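PDB 4GUZ: probable arylamine n-acetyl transferase from Mycobacterium abscessus, which probably transfers the acetyl group of acetyl-coenzyme A to arylamine substrates through a cysteine-based active site. Local coordinates for residues A[12-17]-A[65-70]; A[40-45]-A[84-89]; A[78-83]-A[99-104]. All coordinates share one frame; numbering follows the deposited sequence.

Contact 1: A[12-17]-A[65-70]; sequences ELQLDE and AVQAKL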
ATOM      1  N   GLU A  12       3.585 -16.224 -13.234  1.00 32.92           N
ATOM      2  CA  GLU A  12       3.663 -16.964 -11.962  1.00 32.26           C
ATOM      3  C   GLU A  12       2.457 -16.673 -11.049  1.00 33.01           C
ATOM      4  O   GLU A  12       2.283 -17.335 -10.025  1.00 31.76           O
ATOM      5  CB  GLU A  12       4.966 -16.650 -11.224  1.00 33.84           C
ATOM      6  CG  GLU A  12       6.198 -17.242 -11.883  1.00 45.62           C
ATOM      7  CD  GLU A  12       7.412 -17.300 -10.980  1.00 79.77           C
ATOM      8  OE1 GLU A  12       7.994 -18.402 -10.849  1.00 83.84           O
ATOM      9  OE2 GLU A  12       7.772 -16.254 -10.390  1.00 77.21           O
ATOM     10  N   LEU A  13       1.643 -15.679 -11.416  1.00 27.56           N
ATOM     11  CA  LEU A  13       0.467 -15.321 -10.640  1.00 25.98           C
ATOM     12  C   LEU A  13      -0.679 -16.298 -10.892  1.00 30.29           C
ATOM     13  O   LEU A  13      -0.924 -16.698 -12.038  1.00 28.01           O
ATOM     14  CB  LEU A  13       0.017 -13.885 -10.991  1.00 25.06           C
ATOM     15  CG  LEU A  13      -1.293 -13.385 -10.348  1.00 28.25           C
ATOM     16  CD1 LEU A  13      -1.048 -12.832  -8.956  1.00 27.56           C
ATOM     17  CD2 LEU A  13      -1.961 -12.371 -11.222  1.00 27.98           C
ATOM     18  N   GLN A  14      -1.411 -16.634  -9.816  1.00 28.48           N
ATOM     19  CA  GLN A  14      -2.634 -17.430  -9.887  1.00 28.44           C
ATOM     20  C   GLN A  14      -3.748 -16.414 -10.143  1.00 31.84           C
ATOM     21  O   GLN A  14      -4.364 -15.919  -9.198  1.00 31.65           O
ATOM     22  CB  GLN A  14      -2.836 -18.248  -8.583  1.00 30.24           C
ATOM     23  CG  GLN A  14      -1.843 -19.399  -8.379  1.00 43.45           C
ATOM     24  CD  GLN A  14      -1.840 -20.406  -9.506  1.00 66.11           C
ATOM     25  OE1 GLN A  14      -2.882 -20.937  -9.913  1.00 65.22           O
ATOM     26  NE2 GLN A  14      -0.664 -20.670 -10.047  1.00 54.19           N
ATOM     27  N   LEU A  15      -3.931 -16.034 -11.423  1.00 28.45           N
ATOM     28  CA  LEU A  15      -4.854 -14.992 -11.878  1.00 29.02           C
ATOM     29  C   LEU A  15      -6.292 -15.158 -11.379  1.00 33.64           C
ATOM     30  O   LEU A  15      -6.813 -14.191 -10.823  1.00 33.34           O
ATOM     31  CB  LEU A  15      -4.848 -14.862 -13.416  1.00 29.36           C
ATOM     32  CG  LEU A  15      -5.689 -13.719 -14.024  1.00 34.00           C
ATOM     33  CD1 LEU A  15      -5.096 -12.349 -13.695  1.00 33.58           C
ATOM     34  CD2 LEU A  15      -5.805 -13.876 -15.528  1.00 35.87           C
ATOM     35  N   ASP A  16      -6.932 -16.352 -11.558  1.00 29.97           N
ATOM     36  CA  ASP A  16      -8.330 -16.576 -11.138  1.00 29.17           C
ATOM     37  C   ASP A  16      -8.482 -16.494  -9.632  1.00 30.30           C
ATOM     38  O   ASP A  16      -9.475 -15.963  -9.146  1.00 28.36           O
ATOM     39  CB  ASP A  16      -8.861 -17.942 -11.625  1.00 32.09           C
ATOM     40  CG  ASP A  16      -8.991 -18.092 -13.132  1.00 45.73           C
ATOM     41  OD1 ASP A  16      -9.276 -17.075 -13.812  1.00 46.17           O
ATOM     42  OD2 ASP A  16      -8.859 -19.235 -13.627  1.00 52.72           O
ATOM     43  N   GLU A  17      -7.503 -17.037  -8.899  1.00 27.72           N
ATOM     44  CA  GLU A  17      -7.478 -17.047  -7.437  1.00 27.95           C
ATOM     45  C   GLU A  17      -7.397 -15.618  -6.881  1.00 29.89           C
ATOM     46  O   GLU A  17      -8.104 -15.282  -5.930  1.00 27.09           O
ATOM     47  CB  GLU A  17      -6.292 -17.870  -6.954  1.00 29.46           C
ATOM     48  CG  GLU A  17      -6.407 -18.284  -5.502  1.00 35.32           C
ATOM     49  CD  GLU A  17      -5.163 -18.907  -4.906  1.00 48.30           C
ATOM     50  OE1 GLU A  17      -4.271 -19.361  -5.661  1.00 34.67           O
ATOM     51  OE2 GLU A  17      -5.103 -18.966  -3.659  1.00 45.73           O
ATOM     52  N   ALA A  65       5.853 -16.539  -3.214  1.00 25.07           N
ATOM     53  CA  ALA A  65       5.808 -16.323  -1.767  1.00 24.43           C
ATOM     54  C   ALA A  65       4.718 -15.292  -1.384  1.00 26.90           C
ATOM     55  O   ALA A  65       3.984 -15.514  -0.425  1.00 26.94           O
ATOM     56  CB  ALA A  65       7.162 -15.867  -1.246  1.00 25.20           C
ATOM     57  N   VAL A  66       4.623 -14.186  -2.132  1.00 21.98           N
ATOM     58  CA  VAL A  66       3.650 -13.107  -1.894  1.00 21.33           C
ATOM     59  C   VAL A  66       2.204 -13.592  -2.058  1.00 24.38           C
ATOM     60  O   VAL A  66       1.409 -13.373  -1.141  1.00 23.67           O
ATOM     61  CB  VAL A  66       3.955 -11.876  -2.800  1.00 24.06           C
ATOM     62  CG1 VAL A  66       2.816 -10.846  -2.781  1.00 23.47           C
ATOM     63  CG2 VAL A  66       5.268 -11.226  -2.378  1.00 23.68           C
ATOM     64  N   GLN A  67       1.849 -14.256  -3.189  1.00 21.85           N
ATOM     65  CA  GLN A  67       0.458 -14.695  -3.387  1.00 22.25           C
ATOM     66  C   GLN A  67       0.054 -15.790  -2.388  1.00 26.99           C
ATOM     67  O   GLN A  67      -1.104 -15.827  -1.976  1.00 26.63           O
ATOM     68  CB  GLN A  67       0.165 -15.124  -4.838  1.00 23.52           C
ATOM     69  CG  GLN A  67       0.828 -16.418  -5.310  1.00 32.38           C
ATOM     70  CD  GLN A  67       0.630 -16.629  -6.785  1.00 42.38           C
ATOM     71  OE1 GLN A  67      -0.205 -15.983  -7.431  1.00 36.36           O
ATOM     72  NE2 GLN A  67       1.418 -17.522  -7.355  1.00 35.97           N
ATOM     73  N   ALA A  68       1.003 -16.642  -1.966  1.00 24.68           N
ATOM     74  CA  ALA A  68       0.723 -17.677  -0.959  1.00 24.07           C
ATOM     75  C   ALA A  68       0.430 -17.021   0.405  1.00 28.15           C
ATOM     76  O   ALA A  68      -0.548 -17.374   1.053  1.00 28.05           O
ATOM     77  CB  ALA A  68       1.897 -18.646  -0.848  1.00 25.01           C
ATOM     78  N   LYS A  69       1.239 -16.027   0.814  1.00 24.42           N
ATOM     79  CA  LYS A  69       1.015 -15.310   2.068  1.00 23.69           C
ATOM     80  C   LYS A  69      -0.277 -14.454   2.009  1.00 27.39           C
ATOM     81  O   LYS A  69      -1.141 -14.605   2.872  1.00 26.43           O
ATOM     82  CB  LYS A  69       2.235 -14.432   2.386  1.00 25.70           C
ATOM     83  CG  LYS A  69       2.146 -13.644   3.694  1.00 25.90           C
ATOM     84  CD  LYS A  69       3.177 -12.544   3.662  1.00 29.93           C
ATOM     85  CE  LYS A  69       3.207 -11.728   4.910  1.00 25.74           C
ATOM     86  NZ  LYS A  69       4.190 -10.628   4.784  1.00 28.11           N
ATOM     87  N   LEU A  70      -0.423 -13.599   0.982  1.00 23.98           N
ATOM     88  CA  LEU A  70      -1.551 -12.654   0.876  1.00 22.39           C
ATOM     89  C   LEU A  70      -2.906 -13.258   0.502  1.00 26.56           C
ATOM     90  O   LEU A  70      -3.932 -12.690   0.882  1.00 26.73           O
ATOM     91  CB  LEU A  70      -1.228 -11.499  -0.108  1.00 21.71           C
ATOM     92  CG  LEU A  70      -0.025 -10.631   0.271  1.00 26.17           C
ATOM     93  CD1 LEU A  70       0.018  -9.336  -0.520  1.00 24.34           C
ATOM     94  CD2 LEU A  70      -0.031 -10.291   1.711  1.00 29.75           C
TER
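Where the chain enters helix 15-21, the backbone of Glu12, Leu13 and Gln14 just before the helix is clasped by the side-chain amide of Gln67, which projects from helix 63-72. Both ends of that amide are used. Its oxygen takes the backbone N-H of Gln14 in a nearly straight bond (Gln14 N to Gln67 OE1 2.8 Å, 166° at the hydrogen), while its nitrogen gives a more bent bond to the carbonyl of Glu12 (Gln67 NE2 to Glu12 O 2.8 Å, 141°). With CG set between the backbone N and the carbonyl carbon (chi1 70°) and the chain extended beyond it, the amide reaches straight across to this backbone. Two bonds to residues on either side of Leu13 fix the rotation of the amide. Leu13 packs against the amide oxygen, its backbone CA 3.3 Å and its CD1 3.6 Å from Gln67 OE1, and its isobutyl group continues onto Leu85 and Val89 of helix 79-92. The CB and CG of Gln14 cross the Gln67 amide at a slant, with Gln14 CG 3.9 Å from Gln67 NE2. One glutamine amide thus bridges Glu12 O and Gln14 N ahead of the helix, at an N-cap residue, Gln14, that also centres an inverse gamma turn, in the N-terminal helical domain of the arylamine N-acetyltransferase fold.

Contact 2: A[40-45]-A[84-89]; sequences RGHVLN and ALFGAV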
ATOM      1  N   ARG A  40     -10.138  -1.010  -6.503  1.00 17.74           N
ATOM      2  CA  ARG A  40     -11.087  -1.013  -5.392  1.00 17.94           C
ATOM      3  C   ARG A  40     -11.065  -2.353  -4.645  1.00 22.47           C
ATOM      4  O   ARG A  40     -10.966  -2.357  -3.424  1.00 21.79           O
ATOM      5  CB  ARG A  40     -12.515  -0.672  -5.865  1.00 17.48           C
ATOM      6  CG  ARG A  40     -13.438  -0.310  -4.705  1.00 20.86           C
ATOM      7  CD  ARG A  40     -14.825   0.070  -5.168  1.00 22.15           C
ATOM      8  NE  ARG A  40     -15.799   0.115  -4.069  1.00 26.46           N
ATOM      9  CZ  ARG A  40     -16.266   1.227  -3.512  1.00 29.95           C
ATOM     10  NH1 ARG A  40     -15.830   2.415  -3.916  1.00 21.06           N
ATOM     11  NH2 ARG A  40     -17.180   1.162  -2.552  1.00 18.00           N
ATOM     12  N   GLY A  41     -11.124  -3.460  -5.382  1.00 19.13           N
ATOM     13  CA  GLY A  41     -11.104  -4.799  -4.798  1.00 18.84           C
ATOM     14  C   GLY A  41      -9.803  -5.107  -4.074  1.00 20.34           C
ATOM     15  O   GLY A  41      -9.825  -5.709  -2.998  1.00 20.34           O
ATOM     16  N   HIS A  42      -8.668  -4.712  -4.662  1.00 15.48           N
ATOM     17  CA  HIS A  42      -7.334  -4.963  -4.083  1.00 15.93           C
ATOM     18  C   HIS A  42      -7.204  -4.223  -2.750  1.00 17.97           C
ATOM     19  O   HIS A  42      -6.886  -4.845  -1.721  1.00 16.90           O
ATOM     20  CB  HIS A  42      -6.190  -4.566  -5.061  1.00 15.68           C
ATOM     21  CG  HIS A  42      -4.809  -4.714  -4.483  1.00 17.64           C
ATOM     22  ND1 HIS A  42      -3.959  -5.717  -4.897  1.00 18.80           N
ATOM     23  CD2 HIS A  42      -4.202  -4.005  -3.495  1.00 18.20           C
ATOM     24  CE1 HIS A  42      -2.874  -5.600  -4.148  1.00 18.29           C
ATOM     25  NE2 HIS A  42      -2.979  -4.582  -3.289  1.00 18.55           N
ATOM     26  N   VAL A  43      -7.485  -2.914  -2.769  1.00 14.10           N
ATOM     27  CA  VAL A  43      -7.353  -2.046  -1.594  1.00 14.04           C
ATOM     28  C   VAL A  43      -8.281  -2.539  -0.463  1.00 18.24           C
ATOM     29  O   VAL A  43      -7.830  -2.653   0.668  1.00 17.52           O
ATOM     30  CB  VAL A  43      -7.577  -0.555  -1.956  1.00 16.33           C
ATOM     31  CG1 VAL A  43      -7.593   0.318  -0.711  1.00 17.29           C
ATOM     32  CG2 VAL A  43      -6.507  -0.070  -2.924  1.00 15.97           C
ATOM     33  N   LEU A  44      -9.510  -2.939  -0.792  1.00 17.27           N
ATOM     34  CA  LEU A  44     -10.456  -3.403   0.219  1.00 17.63           C
ATOM     35  C   LEU A  44     -10.144  -4.798   0.811  1.00 22.19           C
ATOM     36  O   LEU A  44     -10.405  -5.010   1.994  1.00 21.47           O
ATOM     37  CB  LEU A  44     -11.881  -3.419  -0.357  1.00 17.78           C
ATOM     38  CG  LEU A  44     -12.560  -2.056  -0.491  1.00 24.16           C
ATOM     39  CD1 LEU A  44     -13.890  -2.178  -1.228  1.00 24.90           C
ATOM     40  CD2 LEU A  44     -12.735  -1.372   0.873  1.00 27.06           C
ATOM     41  N   ASN A  45      -9.571  -5.724   0.024  1.00 19.44           N
ATOM     42  CA  ASN A  45      -9.394  -7.102   0.495  1.00 18.63           C
ATOM     43  C   ASN A  45      -7.947  -7.533   0.817  1.00 21.28           C
ATOM     44  O   ASN A  45      -7.756  -8.346   1.726  1.00 19.55           O
ATOM     45  CB  ASN A  45      -9.976  -8.053  -0.540  1.00 18.47           C
ATOM     46  CG  ASN A  45     -11.464  -7.855  -0.721  1.00 34.58           C
ATOM     47  OD1 ASN A  45     -12.268  -8.247   0.123  1.00 31.04           O
ATOM     48  ND2 ASN A  45     -11.861  -7.229  -1.815  1.00 19.74           N
ATOM     49  N   ALA A  84       4.112  -5.721  -5.988  1.00 21.83           N
ATOM     50  CA  ALA A  84       4.518  -6.947  -6.705  1.00 21.14           C
ATOM     51  C   ALA A  84       3.272  -7.671  -7.230  1.00 23.85           C
ATOM     52  O   ALA A  84       3.202  -7.988  -8.413  1.00 21.44           O
ATOM     53  CB  ALA A  84       5.329  -7.869  -5.789  1.00 21.75           C
ATOM     54  N   LEU A  85       2.247  -7.837  -6.371  1.00 19.90           N
ATOM     55  CA  LEU A  85       1.020  -8.511  -6.728  1.00 20.56           C
ATOM     56  C   LEU A  85       0.227  -7.741  -7.756  1.00 21.75           C
ATOM     57  O   LEU A  85      -0.225  -8.330  -8.734  1.00 21.07           O
ATOM     58  CB  LEU A  85       0.164  -8.751  -5.473  1.00 21.02           C
ATOM     59  CG  LEU A  85      -0.812  -9.920  -5.508  1.00 27.17           C
ATOM     60  CD1 LEU A  85      -0.075 -11.255  -5.663  1.00 27.98           C
ATOM     61  CD2 LEU A  85      -1.595  -9.980  -4.206  1.00 26.09           C
ATOM     62  N   PHE A  86       0.068  -6.426  -7.562  1.00 16.88           N
ATOM     63  CA  PHE A  86      -0.739  -5.631  -8.477  1.00 16.06           C
ATOM     64  C   PHE A  86      -0.058  -5.508  -9.816  1.00 20.52           C
ATOM     65  O   PHE A  86      -0.740  -5.623 -10.837  1.00 20.99           O
ATOM     66  CB  PHE A  86      -1.071  -4.258  -7.883  1.00 16.70           C
ATOM     67  CG  PHE A  86      -2.298  -3.600  -8.478  1.00 17.14           C
ATOM     68  CD1 PHE A  86      -3.574  -4.018  -8.118  1.00 20.09           C
ATOM     69  CD2 PHE A  86      -2.178  -2.501  -9.327  1.00 18.65           C
ATOM     70  CE1 PHE A  86      -4.710  -3.412  -8.675  1.00 21.52           C
ATOM     71  CE2 PHE A  86      -3.315  -1.886  -9.874  1.00 20.79           C
ATOM     72  CZ  PHE A  86      -4.574  -2.336  -9.525  1.00 19.43           C
ATOM     73  N   GLY A  87       1.275  -5.371  -9.804  1.00 17.55           N
ATOM     74  CA  GLY A  87       2.101  -5.308 -11.002  1.00 18.42           C
ATOM     75  C   GLY A  87       1.970  -6.567 -11.825  1.00 22.79           C
ATOM     76  O   GLY A  87       1.832  -6.502 -13.051  1.00 22.28           O
ATOM     77  N   ALA A  88       1.944  -7.724 -11.139  1.00 20.13           N
ATOM     78  CA  ALA A  88       1.772  -9.032 -11.781  1.00 20.07           C
ATOM     79  C   ALA A  88       0.406  -9.129 -12.431  1.00 25.40           C
ATOM     80  O   ALA A  88       0.319  -9.640 -13.543  1.00 25.37           O
ATOM     81  CB  ALA A  88       1.948 -10.150 -10.771  1.00 20.22           C
ATOM     82  N   VAL A  89      -0.650  -8.624 -11.759  1.00 23.39           N
ATOM     83  CA  VAL A  89      -2.027  -8.631 -12.291  1.00 23.43           C
ATOM     84  C   VAL A  89      -2.100  -7.740 -13.528  1.00 27.17           C
ATOM     85  O   VAL A  89      -2.631  -8.182 -14.544  1.00 28.00           O
ATOM     86  CB  VAL A  89      -3.118  -8.232 -11.254  1.00 28.03           C
ATOM     87  CG1 VAL A  89      -4.522  -8.394 -11.837  1.00 27.86           C
ATOM     88  CG2 VAL A  89      -2.997  -9.053  -9.982  1.00 28.46           C
TER
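The imidazole of His42 and the phenyl ring of Phe86 form a T-shaped pair in which the edge of Phe86 points toward the face of His42. The planes stand 81° apart and the ring centroids 5.3 Å. The approach is off-centre: CD1 of Phe86 comes 3.7 Å from ND1 of His42 and 3.9 Å from His42 CG, and CE1 of Phe86 lies 4.1 Å from His42 CB, so one side of the phenyl edge runs past the root of the imidazole. Both rings leave their helices with CG anti to the backbone N (chi1 176° for His42 and -157° for Phe86), which carries them between helix 32-45 and helix 79-92. Tyr18 of helix 15-21 and Leu38 pack against Phe86, and the ring of His82 meets that of His42 at an inclined angle. Both nitrogens of the imidazole have partners outside the pair: NE2 is hydrogen-bonded to His82 ND1, and ND1 to the hydroxyl of Tyr18. The contact with Phe86 is thus made by a polar ring whose nitrogens are both engaged; those two bonds probably restrict its rotation, while Phe86 supplies an apolar edge in a buried setting.

Contact 3: A[78-83]-A[99-104]; sequences YCYEHV and GIQGRV
The hydroxyl of Tyr80 donates a short hydrogen bond to the side-chain carbonyl of Gln101, with Tyr80 OH 2.6 Å from Gln101 OE1. The hydroxyl lies in the carbonyl plane, on a lone pair, and meets the C=O at 111°. Gln101 OE1 lies at the edge of the Tyr80 ring, near its plane and 3.5 Å from Tyr80 CE1, whereas the amide is turned steeply against the ring, the two planes 79° apart. Gln101 achieves this by bending at chi2 (-95°), which folds its amide back from the strand toward the phenol. One face of the Tyr80 ring is covered by Cys79 SG, 3.5 Å above the plane and over its centre. Both residues of the pair are buried; Tyr201 meets the Tyr80 ring and Ala204 touches both side chains. At the start of the helix, Glu81 OE1 accepts the N-H of Tyr78, the N-cap residue. The bond joins helix 79-92 to strand 96-104. Cys79, probably catalytic, begins that helix and packs against His116 of strand 116-123; with Asp131 they match the Cys-His-Asp triad, the layout of the papain-like arylamine N-acetyltransferase active site.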
ATOM      1  N   TYR A  78       3.178  -5.189   3.055  1.00 17.92           N
ATOM      2  CA  TYR A  78       3.352  -3.740   2.969  1.00 17.36           C
ATOM      3  C   TYR A  78       3.501  -3.320   1.491  1.00 20.38           C
ATOM      4  O   TYR A  78       3.224  -4.135   0.617  1.00 19.50           O
ATOM      5  CB  TYR A  78       4.413  -3.159   3.936  1.00 19.94           C
ATOM      6  CG  TYR A  78       5.883  -3.527   3.813  1.00 22.95           C
ATOM      7  CD1 TYR A  78       6.422  -3.969   2.602  1.00 24.92           C
ATOM      8  CD2 TYR A  78       6.767  -3.278   4.861  1.00 23.47           C
ATOM      9  CE1 TYR A  78       7.792  -4.217   2.464  1.00 24.38           C
ATOM     10  CE2 TYR A  78       8.128  -3.546   4.744  1.00 24.51           C
ATOM     11  CZ  TYR A  78       8.639  -4.016   3.545  1.00 30.92           C
ATOM     12  OH  TYR A  78       9.995  -4.254   3.456  1.00 28.90           O
ATOM     13  N   CYS A  79       3.819  -2.047   1.209  1.00 18.34           N
ATOM     14  CA  CYS A  79       3.761  -1.499  -0.152  1.00 19.34           C
ATOM     15  C   CYS A  79       4.376  -2.393  -1.241  1.00 20.02           C
ATOM     16  O   CYS A  79       3.712  -2.653  -2.245  1.00 17.67           O
ATOM     17  CB  CYS A  79       4.301  -0.069  -0.226  1.00 20.28           C
ATOM     18  SG  CYS A  79       6.104   0.092  -0.096  1.00 24.68           S
ATOM     19  N   TYR A  80       5.594  -2.901  -1.010  1.00 17.58           N
ATOM     20  CA  TYR A  80       6.332  -3.655  -2.014  1.00 16.53           C
ATOM     21  C   TYR A  80       5.689  -5.014  -2.301  1.00 18.77           C
ATOM     22  O   TYR A  80       5.736  -5.461  -3.440  1.00 18.86           O
ATOM     23  CB  TYR A  80       7.824  -3.739  -1.638  1.00 17.01           C
ATOM     24  CG  TYR A  80       8.486  -2.381  -1.727  1.00 18.78           C
ATOM     25  CD1 TYR A  80       8.346  -1.591  -2.864  1.00 20.69           C
ATOM     26  CD2 TYR A  80       9.172  -1.844  -0.639  1.00 20.15           C
ATOM     27  CE1 TYR A  80       8.857  -0.295  -2.917  1.00 20.36           C
ATOM     28  CE2 TYR A  80       9.702  -0.550  -0.686  1.00 20.76           C
ATOM     29  CZ  TYR A  80       9.572   0.202  -1.842  1.00 26.59           C
ATOM     30  OH  TYR A  80      10.097   1.461  -1.927  1.00 31.42           O
ATOM     31  N   GLU A  81       4.993  -5.608  -1.327  1.00 15.45           N
ATOM     32  CA  GLU A  81       4.279  -6.869  -1.549  1.00 15.39           C
ATOM     33  C   GLU A  81       3.025  -6.609  -2.383  1.00 20.16           C
ATOM     34  O   GLU A  81       2.733  -7.350  -3.326  1.00 20.33           O
ATOM     35  CB  GLU A  81       3.906  -7.504  -0.215  1.00 15.98           C
ATOM     36  CG  GLU A  81       5.101  -8.083   0.489  1.00 15.69           C
ATOM     37  CD  GLU A  81       4.792  -8.403   1.932  1.00 24.03           C
ATOM     38  OE1 GLU A  81       4.836  -7.465   2.759  1.00 20.19           O
ATOM     39  OE2 GLU A  81       4.488  -9.581   2.235  1.00 21.84           O
ATOM     40  N   HIS A  82       2.294  -5.527  -2.032  1.00 16.50           N
ATOM     41  CA  HIS A  82       1.103  -5.067  -2.747  1.00 15.76           C
ATOM     42  C   HIS A  82       1.451  -4.707  -4.204  1.00 18.63           C
ATOM     43  O   HIS A  82       0.730  -5.112  -5.118  1.00 19.25           O
ATOM     44  CB  HIS A  82       0.507  -3.831  -2.032  1.00 15.63           C
ATOM     45  CG  HIS A  82      -0.326  -4.161  -0.840  1.00 18.68           C
ATOM     46  ND1 HIS A  82      -1.694  -4.212  -0.917  1.00 20.40           N
ATOM     47  CD2 HIS A  82       0.055  -4.481   0.421  1.00 20.43           C
ATOM     48  CE1 HIS A  82      -2.114  -4.533   0.300  1.00 19.57           C
ATOM     49  NE2 HIS A  82      -1.094  -4.705   1.139  1.00 19.87           N
ATOM     50  N   VAL A  83       2.533  -3.927  -4.423  1.00 17.61           N
ATOM     51  CA  VAL A  83       2.941  -3.513  -5.787  1.00 18.68           C
ATOM     52  C   VAL A  83       3.397  -4.753  -6.609  1.00 23.53           C
ATOM     53  O   VAL A  83       3.033  -4.852  -7.783  1.00 22.71           O
ATOM     54  CB  VAL A  83       3.982  -2.364  -5.780  1.00 22.91           C
ATOM     55  CG1 VAL A  83       4.706  -2.235  -7.121  1.00 23.00           C
ATOM     56  CG2 VAL A  83       3.304  -1.047  -5.433  1.00 22.39           C
ATOM     57  N   GLY A  99       6.278   1.100 -12.982  1.00 15.89           N
ATOM     58  CA  GLY A  99       6.466   1.315 -11.563  1.00 15.61           C
ATOM     59  C   GLY A  99       7.124   2.635 -11.274  1.00 18.20           C
ATOM     60  O   GLY A  99       7.900   3.164 -12.085  1.00 16.64           O
ATOM     61  N   ILE A 100       6.787   3.195 -10.105  1.00 14.19           N
ATOM     62  CA  ILE A 100       7.373   4.437  -9.628  1.00 12.51           C
ATOM     63  C   ILE A 100       7.685   4.290  -8.128  1.00 15.60           C
ATOM     64  O   ILE A 100       7.284   3.293  -7.492  1.00 15.31           O
ATOM     65  CB  ILE A 100       6.498   5.691  -9.925  1.00 15.36           C
ATOM     66  CG1 ILE A 100       5.120   5.596  -9.228  1.00 14.61           C
ATOM     67  CG2 ILE A 100       6.400   6.010 -11.428  1.00 14.85           C
ATOM     68  CD1 ILE A 100       4.419   6.937  -9.102  1.00 17.46           C
ATOM     69  N   GLN A 101       8.398   5.282  -7.586  1.00 13.88           N
ATOM     70  CA  GLN A 101       8.738   5.392  -6.171  1.00 15.46           C
ATOM     71  C   GLN A 101       8.336   6.755  -5.642  1.00 19.02           C
ATOM     72  O   GLN A 101       8.573   7.766  -6.299  1.00 17.73           O
ATOM     73  CB  GLN A 101      10.239   5.147  -5.929  1.00 16.93           C
ATOM     74  CG  GLN A 101      10.627   3.694  -6.064  1.00 25.88           C
ATOM     75  CD  GLN A 101      10.640   2.966  -4.760  1.00 42.47           C
ATOM     76  OE1 GLN A 101       9.655   2.932  -4.027  1.00 42.34           O
ATOM     77  NE2 GLN A 101      11.750   2.320  -4.471  1.00 36.93           N
ATOM     78  N   GLY A 102       7.744   6.769  -4.449  1.00 16.02           N
ATOM     79  CA  GLY A 102       7.374   8.011  -3.776  1.00 15.15           C
ATOM     80  C   GLY A 102       8.128   8.203  -2.470  1.00 17.30           C
ATOM     81  O   GLY A 102       8.628   7.236  -1.893  1.00 16.95           O
ATOM     82  N   ARG A 103       8.219   9.460  -2.007  1.00 14.97           N
ATOM     83  CA  ARG A 103       8.848   9.851  -0.731  1.00 13.51           C
ATOM     84  C   ARG A 103       7.723  10.144   0.263  1.00 18.11           C
ATOM     85  O   ARG A 103       7.009  11.123   0.067  1.00 17.77           O
ATOM     86  CB  ARG A 103       9.718  11.106  -0.930  1.00 15.63           C
ATOM     87  CG  ARG A 103      10.814  10.958  -1.965  1.00 14.54           C
ATOM     88  CD  ARG A 103      11.496  12.292  -2.209  1.00 16.55           C
ATOM     89  NE  ARG A 103      12.482  12.186  -3.284  1.00 17.52           N
ATOM     90  CZ  ARG A 103      13.716  11.723  -3.121  1.00 25.42           C
ATOM     91  NH1 ARG A 103      14.141  11.354  -1.917  1.00 17.43           N
ATOM     92  NH2 ARG A 103      14.548  11.664  -4.151  1.00 19.80           N
ATOM     93  N   VAL A 104       7.517   9.278   1.277  1.00 17.62           N
ATOM     94  CA  VAL A 104       6.437   9.462   2.255  1.00 18.45           C
ATOM     95  C   VAL A 104       6.845  10.559   3.224  1.00 22.04           C
ATOM     96  O   VAL A 104       7.743  10.379   4.050  1.00 22.85           O
ATOM     97  CB  VAL A 104       5.998   8.163   2.973  1.00 22.85           C
ATOM     98  CG1 VAL A 104       4.819   8.432   3.911  1.00 22.41           C
ATOM     99  CG2 VAL A 104       5.616   7.084   1.965  1.00 22.87           C
TER

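Helix 79-92 runs through the set: contact 2 uses its middle, contact 3 its first turn, and contact 1 leans on it through Gln67 and Leu70, which pack against Leu85. Contact 1 is the outermost and only partly buried, and relies on backbone groups gripped by one amide. Contacts 2 and 3 are buried, the former joining helix to helix by an aromatic pair, the latter helix to sheet by a tyrosine-glutamine hydrogen bond. A salt bridge from Lys69 to Glu81 links contacts 1 and 3, where Val66 also packs on the backbone of Glu81, and the histidine pair bridges contacts 2 and 3.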